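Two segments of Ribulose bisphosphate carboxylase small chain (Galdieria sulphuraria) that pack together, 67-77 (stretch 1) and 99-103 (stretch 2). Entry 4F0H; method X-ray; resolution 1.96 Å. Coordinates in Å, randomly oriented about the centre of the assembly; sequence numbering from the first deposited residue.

Stretch 1 67-77: EINACRKAKSN
Stretch 2, residues 99-103: IVNRP

Residues 67-74 form the last part of a helix that begins earlier in the chain, and Lys75 is the first residue to leave helical geometry (phi/psi -130/47). The helix is closed by regular backbone hydrogen bonds, from Cys71 N to Glu67 O (2.7 Å) through Lys75 N to Cys71 O (2.7 Å). Residues 99-103 run alongside in a largely extended path that turns a corner at Val100 (-122/-4) and resumes at Asn101 (-154/136). The two segments advance in the same sense: the CA atoms of Ile68 and Val100 lie 8.0 Å apart, those of Arg72 and Asn101 6.9 Å, and those of Asn77 and Pro103 4.5 Å. Together they bury 312 Å².

Arg72 supplies the direct hydrogen bonds between the segments. Its CA-to-CB bond points sideways, but an extended side chain (chi1 m, chi2 and chi3 t, chi4 176°) carries the guanidinium to the corner of the other segment. There Val100 O lies at the guanidinium edge, near its plane, and accepts from both Arg72 NE (3.2 Å, 140°) and Arg72 NH2 (3.1 Å, 144°). This forked arrangement satisfies a carbonyl at the turn with two donors of one group. The remaining nitrogen is held from its own helix: Arg72 NH1 donates to Asn69 OD1 (2.9 Å, 157°), and it has a further partner elsewhere in the structure. Asn69 OD1 also accepts from Lys73 NZ at 3.1 Å, so one amide oxygen, with Asn69 at chi1 -82°, serves two cationic side chains and helps to fix the arginine.

Beside this polar link, Ile68 (m, t) and Val100 (chi1 -61°) both point toward the opposing segment and are buried. Their methyls meet at 4.1 Å, Ile68 CG2 to Val100 CG2; branched aliphatic side chains suit this position, filling space without leaving a polar group unpaired.

Asn101, with chi1 t, points toward the helix and packs its side chain against the aliphatic part of Arg72. Its amide also approaches the carbonyl of Ser76, although the orientation of that amide is uncertain.

Past the helix, Ser76 and Asn77 (both chi1 p) direct their CA-to-CB bonds away, leaving their backbones to face the second segment. One water bridges the two segments by donating to Ser76 O (3.2 Å) and to Arg102 O (2.9 Å), thereby satisfying two carbonyls that cannot pair with each other. The contact ends with Asn77 O lying 4.0 Å from Pro103 CB, where the buried, C-gamma endo proline ring offers an apolar surface.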

ATOM      1  N   GLU B  67     -41.014 -33.051 -30.227  1.00 15.08           N
ATOM      2  CA  GLU B  67     -39.949 -32.077 -30.398  1.00 13.38           C
ATOM      3  C   GLU B  67     -38.574 -32.659 -30.246  1.00 13.12           C
ATOM      4  O   GLU B  67     -37.667 -32.248 -30.937  1.00 13.42           O
ATOM      5  CB  GLU B  67     -40.077 -30.969 -29.413  1.00 14.19           C
ATOM      6  CG  GLU B  67     -41.296 -30.199 -29.557  1.00 16.53           C
ATOM      7  CD  GLU B  67     -41.426 -29.499 -30.910  1.00 24.03           C
ATOM      8  OE1 GLU B  67     -40.418 -29.234 -31.652  1.00 25.72           O
ATOM      9  OE2 GLU B  67     -42.592 -29.212 -31.239  1.00 26.02           O
ATOM     10  N   ILE B  68     -38.383 -33.576 -29.308  1.00 14.24           N
ATOM     11  CA  ILE B  68     -37.059 -34.205 -29.147  1.00 14.08           C
ATOM     12  C   ILE B  68     -36.647 -34.894 -30.460  1.00 15.12           C
ATOM     13  O   ILE B  68     -35.505 -34.797 -30.942  1.00 11.48           O
ATOM     14  CB  ILE B  68     -37.084 -35.279 -28.034  1.00 14.61           C
ATOM     15  CG1 ILE B  68     -37.345 -34.636 -26.657  1.00 14.38           C
ATOM     16  CG2 ILE B  68     -35.783 -36.102 -28.036  1.00 13.76           C
ATOM     17  CD1 ILE B  68     -37.261 -35.665 -25.521  1.00 16.12           C
ATOM     18  N   ASN B  69     -37.605 -35.559 -31.064  1.00 13.18           N
ATOM     19  CA  ASN B  69     -37.361 -36.283 -32.290  1.00 13.75           C
ATOM     20  C   ASN B  69     -37.220 -35.388 -33.498  1.00 12.13           C
ATOM     21  O   ASN B  69     -36.360 -35.619 -34.365  1.00 12.21           O
ATOM     22  CB  ASN B  69     -38.393 -37.420 -32.430  1.00 14.65           C
ATOM     23  CG  ASN B  69     -37.953 -38.639 -31.621  1.00 15.29           C
ATOM     24  OD1 ASN B  69     -36.836 -39.044 -31.755  1.00 16.78           O
ATOM     25  ND2 ASN B  69     -38.777 -39.134 -30.716  1.00 19.27           N
ATOM     26  N   ALA B  70     -38.027 -34.333 -33.526  1.00  8.46           N
ATOM     27  CA  ALA B  70     -37.829 -33.275 -34.491  1.00 11.55           C
ATOM     28  C   ALA B  70     -36.398 -32.663 -34.334  1.00 14.97           C
ATOM     29  O   ALA B  70     -35.667 -32.444 -35.332  1.00 11.68           O
ATOM     30  CB  ALA B  70     -38.928 -32.202 -34.300  1.00 12.16           C
ATOM     31  N   CYS B  71     -35.966 -32.420 -33.085  1.00 13.57           N
ATOM     32  CA  CYS B  71     -34.597 -31.861 -32.921  1.00 11.33           C
ATOM     33  C   CYS B  71     -33.516 -32.859 -33.428  1.00 11.56           C
ATOM     34  O   CYS B  71     -32.587 -32.466 -34.164  1.00 12.29           O
ATOM     35  CB  CYS B  71     -34.329 -31.440 -31.505  1.00  7.76           C
ATOM     36  SG  CYS B  71     -32.789 -30.504 -31.362  1.00 13.29           S
ATOM     37  N   ARG B  72     -33.643 -34.126 -33.044  1.00  9.89           N
ATOM     38  CA  ARG B  72     -32.703 -35.166 -33.499  1.00 10.65           C
ATOM     39  C   ARG B  72     -32.604 -35.225 -35.014  1.00 14.49           C
ATOM     40  O   ARG B  72     -31.504 -35.398 -35.550  1.00 16.92           O
ATOM     41  CB  ARG B  72     -33.150 -36.528 -33.006  1.00 10.28           C
ATOM     42  CG  ARG B  72     -32.788 -36.770 -31.561  1.00  9.61           C
ATOM     43  CD  ARG B  72     -33.741 -37.764 -31.007  1.00 13.38           C
ATOM     44  NE  ARG B  72     -33.181 -38.524 -29.901  1.00 12.02           N
ATOM     45  CZ  ARG B  72     -33.879 -39.424 -29.195  1.00 20.28           C
ATOM     46  NH1 ARG B  72     -35.131 -39.721 -29.523  1.00 15.67           N
ATOM     47  NH2 ARG B  72     -33.313 -40.067 -28.166  1.00 22.65           N
ATOM     48  N   LYS B  73     -33.724 -35.047 -35.726  1.00 15.43           N
ATOM     49  CA  LYS B  73     -33.624 -35.151 -37.171  1.00 18.01           C
ATOM     50  C   LYS B  73     -32.914 -33.940 -37.737  1.00 17.52           C
ATOM     51  O   LYS B  73     -32.042 -34.078 -38.605  1.00 18.78           O
ATOM     52  CB  LYS B  73     -34.961 -35.408 -37.887  1.00 20.46           C
ATOM     53  CG  LYS B  73     -35.873 -36.368 -37.168  1.00 30.34           C
ATOM     54  CD  LYS B  73     -35.181 -37.700 -36.688  1.00 35.53           C
ATOM     55  CE  LYS B  73     -36.084 -38.459 -35.684  1.00 37.13           C
ATOM     56  NZ  LYS B  73     -35.385 -39.081 -34.509  1.00 34.36           N
ATOM     57  N   ALA B  74     -33.258 -32.755 -37.253  1.00 16.46           N
ATOM     58  CA  ALA B  74     -32.694 -31.565 -37.812  1.00 12.43           C
ATOM     59  C   ALA B  74     -31.253 -31.415 -37.386  1.00 16.67           C
ATOM     60  O   ALA B  74     -30.519 -30.759 -38.096  1.00 16.97           O
ATOM     61  CB  ALA B  74     -33.454 -30.365 -37.364  1.00 15.34           C
ATOM     62  N   LYS B  75     -30.873 -31.965 -36.213  1.00 10.37           N
ATOM     63  CA  LYS B  75     -29.553 -31.702 -35.622  1.00 11.51           C
ATOM     64  C   LYS B  75     -28.862 -33.004 -35.215  1.00 12.00           C
ATOM     65  O   LYS B  75     -28.357 -33.121 -34.099  1.00  9.98           O
ATOM     66  CB  LYS B  75     -29.695 -30.809 -34.377  1.00  8.63           C
ATOM     67  CG  LYS B  75     -30.507 -29.556 -34.552  1.00  9.78           C
ATOM     68  CD  LYS B  75     -29.657 -28.571 -35.266  1.00 12.55           C
ATOM     69  CE  LYS B  75     -30.392 -27.382 -35.716  1.00 15.85           C
ATOM     70  NZ  LYS B  75     -29.349 -26.543 -36.354  1.00 15.52           N
ATOM     71  N   SER B  76     -28.849 -34.002 -36.101  1.00 12.37           N
ATOM     72  CA  SER B  76     -28.529 -35.342 -35.656  1.00 12.46           C
ATOM     73  C   SER B  76     -27.106 -35.420 -35.188  1.00 13.07           C
ATOM     74  O   SER B  76     -26.777 -36.331 -34.405  1.00 14.97           O
ATOM     75  CB  SER B  76     -28.716 -36.403 -36.762  1.00 13.79           C
ATOM     76  OG  SER B  76     -27.783 -36.082 -37.833  1.00 20.37           O
ATOM     77  N   ASN B  77     -26.254 -34.564 -35.728  1.00  8.71           N
ATOM     78  CA  ASN B  77     -24.827 -34.571 -35.326  1.00 13.30           C
ATOM     79  C   ASN B  77     -24.392 -33.426 -34.361  1.00  8.54           C
ATOM     80  O   ASN B  77     -23.275 -32.870 -34.431  1.00  9.94           O
ATOM     81  CB  ASN B  77     -23.954 -34.610 -36.565  1.00 13.98           C
ATOM     82  CG  ASN B  77     -24.075 -33.385 -37.359  1.00 15.94           C
ATOM     83  OD1 ASN B  77     -25.112 -32.688 -37.321  1.00 18.29           O
ATOM     84  ND2 ASN B  77     -23.015 -33.064 -38.086  1.00 15.99           N
ATOM     85  N   ILE B  99     -28.557 -35.821 -21.518  1.00  7.35           N
ATOM     86  CA  ILE B  99     -28.291 -35.947 -22.902  1.00  8.08           C
ATOM     87  C   ILE B  99     -29.242 -36.973 -23.540  1.00  8.36           C
ATOM     88  O   ILE B  99     -29.434 -38.087 -23.021  1.00  5.91           O
ATOM     89  CB  ILE B  99     -26.837 -36.417 -23.169  1.00 11.16           C
ATOM     90  CG1 ILE B  99     -25.821 -35.504 -22.492  1.00 12.26           C
ATOM     91  CG2 ILE B  99     -26.547 -36.503 -24.670  1.00 11.54           C
ATOM     92  CD1 ILE B  99     -25.707 -34.233 -23.081  1.00  8.21           C
ATOM     93  N   VAL B 100     -29.816 -36.565 -24.681  1.00  7.28           N
ATOM     94  CA  VAL B 100     -30.725 -37.422 -25.512  1.00  8.73           C
ATOM     95  C   VAL B 100     -30.226 -37.589 -26.935  1.00  8.55           C
ATOM     96  O   VAL B 100     -30.849 -38.276 -27.768  1.00 12.35           O
ATOM     97  CB  VAL B 100     -32.154 -36.859 -25.585  1.00  4.99           C
ATOM     98  CG1 VAL B 100     -32.760 -36.791 -24.249  1.00  4.85           C
ATOM     99  CG2 VAL B 100     -32.149 -35.471 -26.290  1.00  9.62           C
ATOM    100  N   ASN B 101     -29.137 -36.914 -27.259  1.00  8.24           N
ATOM    101  CA  ASN B 101     -28.445 -37.228 -28.513  1.00  9.30           C
ATOM    102  C   ASN B 101     -26.994 -36.883 -28.460  1.00  9.27           C
ATOM    103  O   ASN B 101     -26.663 -35.777 -28.032  1.00  7.01           O
ATOM    104  CB  ASN B 101     -29.091 -36.436 -29.629  1.00  8.33           C
ATOM    105  CG  ASN B 101     -28.649 -36.893 -30.997  1.00 14.27           C
ATOM    106  OD1 ASN B 101     -27.898 -36.200 -31.677  1.00 15.92           O
ATOM    107  ND2 ASN B 101     -29.100 -38.059 -31.408  1.00  9.94           N
ATOM    108  N   ARG B 102     -26.130 -37.785 -28.954  1.00 10.99           N
ATOM    109  CA  ARG B 102     -24.689 -37.513 -29.100  1.00 12.38           C
ATOM    110  C   ARG B 102     -24.272 -37.640 -30.546  1.00 11.82           C
ATOM    111  O   ARG B 102     -24.809 -38.448 -31.261  1.00 15.49           O
ATOM    112  CB  ARG B 102     -23.866 -38.543 -28.322  1.00  7.34           C
ATOM    113  CG  ARG B 102     -24.187 -38.536 -26.865  1.00  8.57           C
ATOM    114  CD  ARG B 102     -23.562 -39.773 -26.133  1.00  7.17           C
ATOM    115  NE  ARG B 102     -23.947 -39.637 -24.725  1.00 11.64           N
ATOM    116  CZ  ARG B 102     -23.301 -38.923 -23.834  1.00  7.46           C
ATOM    117  NH1 ARG B 102     -22.148 -38.337 -24.137  1.00 10.74           N
ATOM    118  NH2 ARG B 102     -23.802 -38.854 -22.620  1.00 15.16           N
ATOM    119  N   PRO B 103     -23.294 -36.858 -30.997  1.00 14.04           N
ATOM    120  CA  PRO B 103     -22.730 -37.152 -32.327  1.00 15.36           C
ATOM    121  C   PRO B 103     -22.073 -38.555 -32.360  1.00 18.27           C
ATOM    122  O   PRO B 103     -21.956 -39.213 -31.319  1.00 14.90           O
ATOM    123  CB  PRO B 103     -21.759 -36.007 -32.548  1.00 16.19           C
ATOM    124  CG  PRO B 103     -21.417 -35.580 -31.143  1.00 18.57           C
ATOM    125  CD  PRO B 103     -22.683 -35.672 -30.387  1.00 14.60           C
TER
HETATM  126  O   HOH W   1     -25.564 -39.299 -33.971  1.00 36.11           O